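Local coordinates for virulence protein STM3117 (PDB 3HUH), which promotes replication of Salmonella inside host macrophages and may take part in the biosynthesis and modification of cell-wall peptidoglycan, at the interface of chains A and B. Coordinates in Å, arbitrary orientation; residue numbers count along the deposited sequence, not the author numbering. Chains: chain A/B, Virulence protein STM3117.

The interface of chains A and B. Residues chain A 112-113, 118, 129, 131, 137; chain B 76-78.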
loop_
_atom_site.group_PDB
_atom_site.type_symbol
_atom_site.label_atom_id
_atom_site.label_comp_id
_atom_site.label_asym_id
_atom_site.label_seq_id
_atom_site.Cartn_x
_atom_site.Cartn_y
_atom_site.Cartn_z
ATOM N N VAL A 112 5.548 5.138 -18.333
ATOM C CA VAL A 112 6.583 5.947 -17.702
ATOM C C VAL A 112 7.959 5.333 -17.926
ATOM O O VAL A 112 8.906 6.026 -18.298
ATOM C CB VAL A 112 6.336 6.090 -16.186
ATOM C CG1 VAL A 112 7.481 6.855 -15.540
ATOM C CG2 VAL A 112 5.015 6.804 -15.948
ATOM N N GLU A 113 8.055 4.028 -17.700
ATOM C CA GLU A 113 9.302 3.302 -17.880
ATOM C C GLU A 113 9.014 1.812 -17.991
ATOM O O GLU A 113 7.982 1.340 -17.514
ATOM C CB GLU A 113 10.239 3.552 -16.694
ATOM C CG GLU A 113 11.577 2.838 -16.811
ATOM C CD GLU A 113 12.546 3.216 -15.708
ATOM O OE1 GLU A 113 13.676 2.685 -15.704
ATOM O OE2 GLU A 113 12.179 4.044 -14.850
ATOM N N ARG A 118 13.352 -5.596 -12.143
ATOM C CA ARG A 118 13.395 -4.982 -10.819
ATOM C C ARG A 118 13.473 -6.085 -9.778
ATOM O O ARG A 118 13.405 -7.267 -10.105
ATOM C CB ARG A 118 12.138 -4.142 -10.561
ATOM C CG ARG A 118 11.934 -2.961 -11.495
ATOM C CD ARG A 118 13.103 -1.998 -11.465
ATOM N NE ARG A 118 12.744 -0.692 -12.013
ATOM C CZ ARG A 118 13.609 0.138 -12.583
ATOM N NH1 ARG A 118 14.884 -0.207 -12.685
ATOM N NH2 ARG A 118 13.204 1.316 -13.040
ATOM N N TYR A 129 5.784 0.675 -15.703
ATOM C CA TYR A 129 5.270 1.746 -14.854
ATOM C C TYR A 129 4.324 2.686 -15.575
ATOM O O TYR A 129 4.588 3.101 -16.704
ATOM C CB TYR A 129 6.413 2.605 -14.311
ATOM C CG TYR A 129 7.417 1.909 -13.427
ATOM C CD1 TYR A 129 7.357 2.038 -12.039
ATOM C CD2 TYR A 129 8.467 1.176 -13.978
ATOM C CE1 TYR A 129 8.327 1.463 -11.220
ATOM C CE2 TYR A 129 9.441 0.597 -13.169
ATOM C CZ TYR A 129 9.367 0.748 -11.792
ATOM O OH TYR A 129 10.347 0.214 -10.990
ATOM N N ARG A 131 0.971 5.826 -14.534
ATOM C CA ARG A 131 0.486 6.687 -13.469
ATOM C C ARG A 131 -1.025 6.719 -13.477
ATOM O O ARG A 131 -1.649 6.640 -14.539
ATOM C CB ARG A 131 1.011 8.113 -13.629
ATOM C CG ARG A 131 2.481 8.254 -13.299
ATOM C CD ARG A 131 2.921 9.701 -13.264
ATOM N NE ARG A 131 4.373 9.786 -13.139
ATOM C CZ ARG A 131 5.053 9.497 -12.036
ATOM N NH1 ARG A 131 4.415 9.114 -10.936
ATOM N NH2 ARG A 131 6.378 9.569 -12.041
ATOM N N LEU A 137 2.332 6.495 -8.724
ATOM C CA LEU A 137 3.122 5.629 -9.589
ATOM C C LEU A 137 2.630 4.199 -9.406
ATOM O O LEU A 137 2.575 3.688 -8.280
ATOM C CB LEU A 137 4.606 5.719 -9.237
ATOM C CG LEU A 137 5.540 4.903 -10.139
ATOM C CD1 LEU A 137 5.514 5.460 -11.563
ATOM C CD2 LEU A 137 6.945 4.942 -9.572
ATOM N N GLU B 76 14.038 7.190 -8.830
ATOM C CA GLU B 76 13.241 7.466 -10.020
ATOM C C GLU B 76 13.050 6.187 -10.835
ATOM O O GLU B 76 13.983 5.400 -10.993
ATOM C CB GLU B 76 13.936 8.537 -10.866
ATOM C CG GLU B 76 13.172 8.961 -12.106
ATOM C CD GLU B 76 13.835 10.124 -12.820
ATOM O OE1 GLU B 76 13.958 11.206 -12.203
ATOM O OE2 GLU B 76 14.234 9.957 -13.995
ATOM N N PRO B 77 11.832 5.955 -11.357
ATOM C CA PRO B 77 10.647 6.809 -11.226
ATOM C C PRO B 77 10.071 6.723 -9.814
ATOM O O PRO B 77 10.412 5.817 -9.059
ATOM C CB PRO B 77 9.701 6.234 -12.272
ATOM C CG PRO B 77 9.997 4.768 -12.190
ATOM C CD PRO B 77 11.514 4.742 -12.135
ATOM N N LYS B 78 9.211 7.674 -9.466
ATOM C CA LYS B 78 8.586 7.699 -8.145
ATOM C C LYS B 78 7.226 8.384 -8.208
ATOM O O LYS B 78 6.786 8.819 -9.274
ATOM C CB LYS B 78 9.488 8.431 -7.144
ATOM C CG LYS B 78 9.872 9.841 -7.572
ATOM C CD LYS B 78 10.819 10.485 -6.572
ATOM C CE LYS B 78 11.185 11.894 -6.992
ATOM N NZ LYS B 78 9.975 12.749 -7.153
#
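B:Pro77 lays its CG over the centre of the A:Tyr129 ring, 3.8 Å from the ring centroid, a CH-pi contact with one face; A:Glu113 O and A:Arg118 NE lie at the ring's edge. The guanidinium of A:Arg131 has A:Leu137 CD1 over one face, toward the rim, and the carbonyl of B:Lys78 at its edge; that of A:Arg118 has A:Glu113 OE2 and A:Tyr129 CZ in plane at its edge. The protein belongs to the vicinal oxygen chelate (VOC) superfamily of glyoxalases and dioxygenases. Here the loop carrying B:Glu76 to B:Lys78 meets side chains from strands 113-114, 116-120, 123-131 and 137-142 of chain A and from A:Val112 just before them. The two-fold pair, which repeats the contact with chains exchanged, may be the biological dimer, though the structure alone does not show it. B:Pro77, which follows a cis peptide bond, packs among A:Tyr129, A:Val112, A:Glu113 and A:Leu137. Chi1 of 176° directs A:Val112 CG1 toward the proline CB, 4.0 Å away. The extended A:Glu113 crosses the proline at about a right angle, its CD 4.0 Å from B:Pro77 CD. A:Arg118 NH2 lies 3.0 Å from A:Glu113 OE1, a salt bridge with poor hydrogen-bond geometry. A:Arg118 NE also donates to A:Tyr129 OH at 2.8 Å, which probably anchors the phenol end of the ring. A:Arg131 grips the backbone O of B:Lys78 end-on, NH1 and NH2 each 2.9 Å from that O. The acceptor sits in the guanidinium plane; NH2 lies nearly along the C=O axis, whereas NH1 is tilted 22° from the carbonyl plane. A:Leu137 CD2 packs against B:Lys78 CA at 3.5 Å.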